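Local coordinates for Aureochrome1-like protein (Ochromonas danica, PDB 6I20) that binds flavin mononucleotide in a PAS-fold domain and probably acts as a blue-light sensor of the aureochrome type, at residues A[6-11]-A[16-21]; A[85-88]-A[92-95]. All blocks are in the same frame, centred on the assembly; numbering follows the deposited sequence. Where two conformers were deposited one is given.

Contact 1. Residues A[6-11]-A[16-21]; sequences SLVKAL and QNFVIS. With FMN (flavin mononucleotide), chain E.
Helix 6-11 runs back along strand 18-21, with Val-8 facing Ile-20 and Leu-11 facing Gln-16. The axes of these short segments make an angle of 151° and come within 10.1 Å. One backbone hydrogen bond ties them where the chain turns between them: Gln-16 N donates to Leu-11 O at 3.0 Å. Beyond this bond the contact is apolar. The strand is the first of the antiparallel PAS sheet, between strands 30-33 and 109-119, and the helix packs on it as an N-terminal flank. Phe-18 fills the middle. Its CG sits between the backbone N and the carbonyl carbon (chi1 68°), which carries the ring out toward the helix. Ring atom CE1 of Phe-18 lies 3.6 Å from Leu-11 CB, while CE2 lies 3.8 Å from Val-8 CG1. The other branch of Val-8, CG2, meets Ile-20 CD1 at 3.5 Å. An alanine in place of Phe-18 is likely to open a gap between helix and strand, leaving Val-8 CG1 and Leu-11 CB without their aromatic partner. Leu-11 CD2 rests against Gln-16 CG at 4.0 Å, the two side chains crossing at about a right angle. The bent Gln-16 chain then leads away, and its NE2 bonds Ala-14 O. On the strand's flavin side, Val-19 CG2 approaches FMN C6 at 3.6 Å.

Contact 2. Residues A[85-88]-A[92-95]; sequences NYRK and TFWN. With FMN (flavin mononucleotide), chain E.
Asn-85 and Phe-93 form an antiparallel hydrogen-bonded pair. Asn-85 N to Phe-93 O and Phe-93 N to Asn-85 O are both 2.9 Å. Tyr-86 and Thr-92 make the next, non-hydrogen-bonded pair. Side-chain amides add a polar link. Asn-95 ND2 donates to Asn-85 OD1 at 2.9 Å, from above the carbonyl plane, with the two amides turned 73° apart. The same OD1 of Asn-85 accepts the N-H of FMN N3 at 2.9 Å, and Asn-85 ND2 donates to FMN O2 at 3.0 Å. Asn-95 ND2 also gives a weak bond to FMN O4. Two CH-pi contacts cover ring faces: Asn-85 CB over Phe-93, and Thr-92 CG2 over Tyr-86, 3.6 Å from the ring centroid. The extended Arg-87 chain brings its guanidinium beside Phe-93, its plane 39° from the ring, with CD1 of Phe-93 over its face. A water accepts from Arg-87 NH2 at 3.0 Å and donates to Thr-92 O; Arg-87 NH1 bonds Ser-91 OG. This is the end of a beta hairpin, strands 79-86 and 92-103, whose Asn-85 and Asn-95, linked through their side chains, bind the polar edge of the flavin, as in LOV-type PAS domains.

How the contacts relate
Contacts 1 and 2 reach the same five-stranded antiparallel sheet and the same FMN, but do not touch. Their centres are 20 Å apart and their nearest atoms about 7 Å. They meet different ends of the isoalloxazine. Segment 16-21 of contact 1 lies by the dimethylbenzene end, where Ser-21 OG is 3.6 Å from FMN C8M. Contact 2 holds the pyrimidine end by hydrogen bonds. Strand 109-119 connects the two: it pairs with strand 18-21 on one side and with strand 92-103 on the other. Its Gln-116 has a backbone bond to Asn-17, a side-chain contact with Asn-95 and a hydrogen bond from NE2 to FMN.

Contact 1. Residues A[6-11]-A[16-21]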
loop_
_atom_site.group_PDB
_atom_site.type_symbol
_atom_site.label_atom_id
_atom_site.label_comp_id
_atom_site.label_asym_id
_atom_site.label_seq_id
_atom_site.Cartn_x
_atom_site.Cartn_y
_atom_site.Cartn_z
ATOM N N SER A 6 -16.762 -0.861 4.890
ATOM C CA SER A 6 -17.071 -2.250 4.529
ATOM C C SER A 6 -16.050 -2.845 3.541
ATOM O O SER A 6 -15.827 -4.043 3.574
ATOM C CB SER A 6 -18.491 -2.367 4.014
ATOM O OG SER A 6 -18.608 -1.419 3.024
ATOM N N LEU A 7 -15.359 -2.022 2.752
ATOM C CA LEU A 7 -14.335 -2.578 1.895
ATOM C C LEU A 7 -13.174 -3.137 2.707
ATOM O O LEU A 7 -12.612 -4.173 2.383
ATOM C CB LEU A 7 -13.866 -1.529 0.864
ATOM C CG LEU A 7 -12.744 -1.966 -0.038
ATOM C CD1 LEU A 7 -13.047 -3.215 -0.816
ATOM C CD2 LEU A 7 -12.442 -0.776 -0.952
ATOM N N VAL A 8 -12.845 -2.447 3.803
ATOM C CA VAL A 8 -11.815 -2.930 4.695
ATOM C C VAL A 8 -12.227 -4.245 5.386
ATOM O O VAL A 8 -11.456 -5.210 5.444
ATOM C CB VAL A 8 -11.476 -1.883 5.737
ATOM C CG1 VAL A 8 -10.525 -2.439 6.810
ATOM C CG2 VAL A 8 -10.794 -0.690 5.057
ATOM N N LYS A 9 -13.483 -4.276 5.871
ATOM C CA LYS A 9 -13.971 -5.501 6.482
ATOM C C LYS A 9 -13.960 -6.658 5.502
ATOM O O LYS A 9 -13.636 -7.790 5.846
ATOM C CB LYS A 9 -15.332 -5.319 7.072
ATOM C CG LYS A 9 -15.344 -4.429 8.285
ATOM C CD LYS A 9 -16.675 -4.463 8.987
ATOM C CE LYS A 9 -17.561 -3.347 8.532
ATOM N NZ LYS A 9 -18.678 -3.187 9.507
ATOM N N ALA A 10 -14.334 -6.389 4.246
ATOM C CA ALA A 10 -14.296 -7.435 3.242
ATOM C C ALA A 10 -12.907 -8.004 3.005
ATOM O O ALA A 10 -12.724 -9.199 2.921
ATOM C CB ALA A 10 -14.852 -6.903 1.926
ATOM N N LEU A 11 -11.936 -7.092 2.865
ATOM C CA LEU A 11 -10.554 -7.515 2.603
ATOM C C LEU A 11 -9.972 -8.260 3.814
ATOM O O LEU A 11 -9.211 -9.202 3.639
ATOM C CB LEU A 11 -9.697 -6.310 2.245
ATOM C CG LEU A 11 -10.029 -5.668 0.901
ATOM C CD1 LEU A 11 -9.337 -4.313 0.798
ATOM C CD2 LEU A 11 -9.686 -6.580 -0.253
ATOM N N GLN A 16 -6.810 -10.797 2.749
ATOM C CA GLN A 16 -5.990 -10.098 1.793
ATOM C C GLN A 16 -4.908 -9.243 2.421
ATOM O O GLN A 16 -4.841 -9.117 3.656
ATOM C CB GLN A 16 -6.898 -9.277 0.869
ATOM C CG GLN A 16 -7.915 -10.133 0.132
ATOM C CD GLN A 16 -7.283 -11.177 -0.771
ATOM O OE1 GLN A 16 -6.467 -10.857 -1.621
ATOM N NE2 GLN A 16 -7.646 -12.445 -0.566
ATOM N N ASN A 17 -4.023 -8.703 1.589
ATOM C CA ASN A 17 -2.855 -7.928 2.073
ATOM C C ASN A 17 -3.200 -6.461 1.906
ATOM O O ASN A 17 -3.353 -5.984 0.798
ATOM C CB ASN A 17 -1.595 -8.190 1.220
ATOM C CG ASN A 17 -1.281 -9.643 1.080
ATOM O OD1 ASN A 17 -1.551 -10.436 1.979
ATOM N ND2 ASN A 17 -0.717 -10.010 -0.059
ATOM N N PHE A 18 -3.303 -5.715 2.995
ATOM C CA PHE A 18 -3.609 -4.322 2.878
ATOM C C PHE A 18 -3.205 -3.592 4.143
ATOM O O PHE A 18 -3.025 -4.199 5.207
ATOM C CB PHE A 18 -5.113 -4.104 2.562
ATOM C CG PHE A 18 -6.037 -4.479 3.696
ATOM C CD1 PHE A 18 -6.455 -5.802 3.840
ATOM C CD2 PHE A 18 -6.428 -3.540 4.663
ATOM C CE1 PHE A 18 -7.282 -6.176 4.896
ATOM C CE2 PHE A 18 -7.249 -3.927 5.725
ATOM C CZ PHE A 18 -7.641 -5.251 5.850
ATOM N N VAL A 19 -3.124 -2.263 3.983
ATOM C CA VAL A 19 -2.937 -1.331 5.077
ATOM C C VAL A 19 -3.870 -0.149 4.905
ATOM O O VAL A 19 -4.360 0.117 3.805
ATOM C CB VAL A 19 -1.485 -0.788 5.181
ATOM C CG1 VAL A 19 -0.509 -1.923 5.413
ATOM C CG2 VAL A 19 -1.106 0.013 3.986
ATOM N N ILE A 20 -4.126 0.532 6.011
ATOM C CA ILE A 20 -4.872 1.788 6.052
ATOM C C ILE A 20 -3.934 2.848 6.637
ATOM O O ILE A 20 -3.316 2.589 7.687
ATOM C CB ILE A 20 -6.119 1.662 6.968
ATOM C CG1 ILE A 20 -6.941 0.423 6.580
ATOM C CG2 ILE A 20 -6.942 2.926 6.880
ATOM C CD1 ILE A 20 -7.447 0.467 5.159
ATOM N N SER A 21 -3.845 4.018 5.988
ATOM C CA SER A 21 -3.037 5.120 6.510
ATOM C C SER A 21 -3.940 6.276 6.907
ATOM O O SER A 21 -5.124 6.321 6.522
ATOM C CB SER A 21 -2.013 5.619 5.487
ATOM O OG SER A 21 -2.632 6.433 4.482
HETATM N N1 FMN E . 4.800 2.145 -1.007
HETATM C C2 FMN E . 5.365 0.946 -1.271
HETATM O O2 FMN E . 6.509 0.933 -1.782
HETATM N N3 FMN E . 4.765 -0.237 -0.993
HETATM C C4 FMN E . 3.516 -0.302 -0.441
HETATM O O4 FMN E . 2.964 -1.420 -0.263
HETATM C C4A FMN E . 2.888 0.933 -0.111
HETATM N N5 FMN E . 1.645 0.937 0.466
HETATM C C5A FMN E . 1.054 2.138 0.680
HETATM C C6 FMN E . -0.236 2.188 1.252
HETATM C C7 FMN E . -0.873 3.362 1.489
HETATM C C7M FMN E . -2.299 3.378 2.084
HETATM C C8 FMN E . -0.242 4.612 1.165
HETATM C C8M FMN E . -0.938 5.912 1.406
HETATM C C9 FMN E . 1.015 4.591 0.611
HETATM C C9A FMN E . 1.677 3.403 0.334
HETATM N N10 FMN E . 2.998 3.388 -0.180
HETATM C C10 FMN E . 3.564 2.177 -0.459
HETATM C "C1'" FMN E . 3.645 4.612 -0.638
HETATM C "C2'" FMN E . 4.481 5.360 0.404
HETATM O "O2'" FMN E . 3.836 5.235 1.681
HETATM C "C3'" FMN E . 4.562 6.831 0.024
HETATM O "O3'" FMN E . 3.256 7.405 -0.152
HETATM C "C4'" FMN E . 5.386 7.123 -1.209
HETATM O "O4'" FMN E . 6.675 6.509 -1.038
HETATM C "C5'" FMN E . 5.595 8.666 -1.381
HETATM O "O5'" FMN E . 5.792 9.301 -0.074
HETATM P P FMN E . 6.612 10.690 -0.059
HETATM O O1P FMN E . 6.748 11.074 1.363
HETATM O O2P FMN E . 7.901 10.419 -0.717
HETATM O O3P FMN E . 5.731 11.629 -0.872
#

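Contact 2. Residues A[85-88]-A[92-95]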
loop_
_atom_site.group_PDB
_atom_site.type_symbol
_atom_site.label_atom_id
_atom_site.label_comp_id
_atom_site.label_asym_id
_atom_site.label_seq_id
_atom_site.Cartn_x
_atom_site.Cartn_y
_atom_site.Cartn_z
ATOM N N ASN A 85 9.657 -4.063 -4.020
ATOM C CA ASN A 85 9.663 -3.826 -2.585
ATOM C C ASN A 85 10.552 -4.882 -1.913
ATOM O O ASN A 85 10.966 -5.873 -2.503
ATOM C CB ASN A 85 8.247 -3.901 -1.995
ATOM C CG ASN A 85 7.433 -2.632 -2.101
ATOM O OD1 ASN A 85 6.266 -2.669 -1.636
ATOM N ND2 ASN A 85 7.968 -1.513 -2.576
ATOM N N TYR A 86 10.869 -4.576 -0.659
ATOM C CA TYR A 86 11.837 -5.305 0.159
ATOM C C TYR A 86 11.170 -5.785 1.451
ATOM O O TYR A 86 10.498 -5.004 2.151
ATOM C CB TYR A 86 13.002 -4.384 0.563
ATOM C CG TYR A 86 13.918 -4.021 -0.585
ATOM C CD1 TYR A 86 13.526 -3.111 -1.555
ATOM C CD2 TYR A 86 15.193 -4.571 -0.682
ATOM C CE1 TYR A 86 14.350 -2.775 -2.602
ATOM C CE2 TYR A 86 16.034 -4.211 -1.718
ATOM C CZ TYR A 86 15.589 -3.320 -2.692
ATOM O OH TYR A 86 16.367 -2.948 -3.800
ATOM N N ARG A 87 11.382 -7.061 1.776
ATOM C CA ARG A 87 10.928 -7.617 3.049
ATOM C C ARG A 87 11.918 -7.236 4.148
ATOM O O ARG A 87 13.028 -6.752 3.886
ATOM C CB ARG A 87 10.834 -9.136 2.959
ATOM C CG ARG A 87 9.868 -9.607 1.881
ATOM C CD ARG A 87 9.558 -11.085 2.055
ATOM N NE ARG A 87 8.646 -11.600 1.029
ATOM C CZ ARG A 87 9.019 -11.944 -0.200
ATOM N NH1 ARG A 87 10.298 -11.831 -0.573
ATOM N NH2 ARG A 87 8.126 -12.407 -1.063
ATOM N N LYS A 88 11.544 -7.520 5.397
ATOM C CA LYS A 88 12.395 -7.231 6.552
ATOM C C LYS A 88 13.738 -7.920 6.374
ATOM O O LYS A 88 14.761 -7.346 6.769
ATOM C CB LYS A 88 11.696 -7.666 7.863
ATOM C CG LYS A 88 12.472 -7.255 9.112
ATOM C CD LYS A 88 11.686 -7.289 10.407
ATOM C CE LYS A 88 11.366 -8.692 10.833
ATOM N NZ LYS A 88 10.694 -8.709 12.166
ATOM N N THR A 92 13.503 -9.405 -2.043
ATOM C CA THR A 92 12.669 -8.515 -2.843
ATOM C C THR A 92 11.505 -9.230 -3.474
ATOM O O THR A 92 11.535 -10.446 -3.669
ATOM C CB THR A 92 13.461 -7.792 -3.928
ATOM O OG1 THR A 92 14.083 -8.729 -4.802
ATOM C CG2 THR A 92 14.556 -6.905 -3.292
ATOM N N PHE A 93 10.486 -8.444 -3.794
ATOM C CA PHE A 93 9.321 -8.944 -4.508
ATOM C C PHE A 93 8.742 -7.811 -5.309
ATOM O O PHE A 93 8.875 -6.652 -4.941
ATOM C CB PHE A 93 8.287 -9.543 -3.550
ATOM C CG PHE A 93 7.661 -8.577 -2.589
ATOM C CD1 PHE A 93 8.303 -8.245 -1.400
ATOM C CD2 PHE A 93 6.421 -7.989 -2.836
ATOM C CE1 PHE A 93 7.742 -7.366 -0.482
ATOM C CE2 PHE A 93 5.856 -7.118 -1.914
ATOM C CZ PHE A 93 6.510 -6.802 -0.745
ATOM N N TRP A 94 8.049 -8.169 -6.388
ATOM C CA TRP A 94 7.291 -7.176 -7.161
ATOM C C TRP A 94 5.903 -7.042 -6.556
ATOM O O TRP A 94 5.233 -8.049 -6.313
ATOM C CB TRP A 94 7.206 -7.568 -8.633
ATOM C CG TRP A 94 8.511 -7.413 -9.336
ATOM C CD1 TRP A 94 9.473 -8.368 -9.525
ATOM C CD2 TRP A 94 9.034 -6.204 -9.862
ATOM N NE1 TRP A 94 10.549 -7.825 -10.183
ATOM C CE2 TRP A 94 10.310 -6.499 -10.401
ATOM C CE3 TRP A 94 8.556 -4.900 -9.940
ATOM C CZ2 TRP A 94 11.082 -5.536 -11.023
ATOM C CZ3 TRP A 94 9.287 -3.966 -10.588
ATOM C CH2 TRP A 94 10.541 -4.283 -11.126
ATOM N N ASN A 95 5.491 -5.804 -6.340
ATOM C CA ASN A 95 4.237 -5.468 -5.670
ATOM C C ASN A 95 3.379 -4.705 -6.676
ATOM O O ASN A 95 3.721 -3.606 -7.094
ATOM C CB ASN A 95 4.571 -4.584 -4.459
ATOM C CG ASN A 95 3.383 -4.124 -3.647
ATOM O OD1 ASN A 95 2.232 -4.435 -3.969
ATOM N ND2 ASN A 95 3.655 -3.405 -2.557
HETATM N N1 FMN E . 4.800 2.145 -1.007
HETATM C C2 FMN E . 5.365 0.946 -1.271
HETATM O O2 FMN E . 6.509 0.933 -1.782
HETATM N N3 FMN E . 4.765 -0.237 -0.993
HETATM C C4 FMN E . 3.516 -0.302 -0.441
HETATM O O4 FMN E . 2.964 -1.420 -0.263
HETATM C C4A FMN E . 2.888 0.933 -0.111
HETATM N N5 FMN E . 1.645 0.937 0.466
HETATM C C5A FMN E . 1.054 2.138 0.680
HETATM C C6 FMN E . -0.236 2.188 1.252
HETATM C C7 FMN E . -0.873 3.362 1.489
HETATM C C7M FMN E . -2.299 3.378 2.084
HETATM C C8 FMN E . -0.242 4.612 1.165
HETATM C C8M FMN E . -0.938 5.912 1.406
HETATM C C9 FMN E . 1.015 4.591 0.611
HETATM C C9A FMN E . 1.677 3.403 0.334
HETATM N N10 FMN E . 2.998 3.388 -0.180
HETATM C C10 FMN E . 3.564 2.177 -0.459
HETATM C "C1'" FMN E . 3.645 4.612 -0.638
HETATM C "C2'" FMN E . 4.481 5.360 0.404
HETATM O "O2'" FMN E . 3.836 5.235 1.681
HETATM C "C3'" FMN E . 4.562 6.831 0.024
HETATM O "O3'" FMN E . 3.256 7.405 -0.152
HETATM C "C4'" FMN E . 5.386 7.123 -1.209
HETATM O "O4'" FMN E . 6.675 6.509 -1.038
HETATM C "C5'" FMN E . 5.595 8.666 -1.381
HETATM O "O5'" FMN E . 5.792 9.301 -0.074
HETATM P P FMN E . 6.612 10.690 -0.059
HETATM O O1P FMN E . 6.748 11.074 1.363
HETATM O O2P FMN E . 7.901 10.419 -0.717
HETATM O O3P FMN E . 5.731 11.629 -0.872
HETATM O O HOH W 1 9.638 -13.131 -3.511
#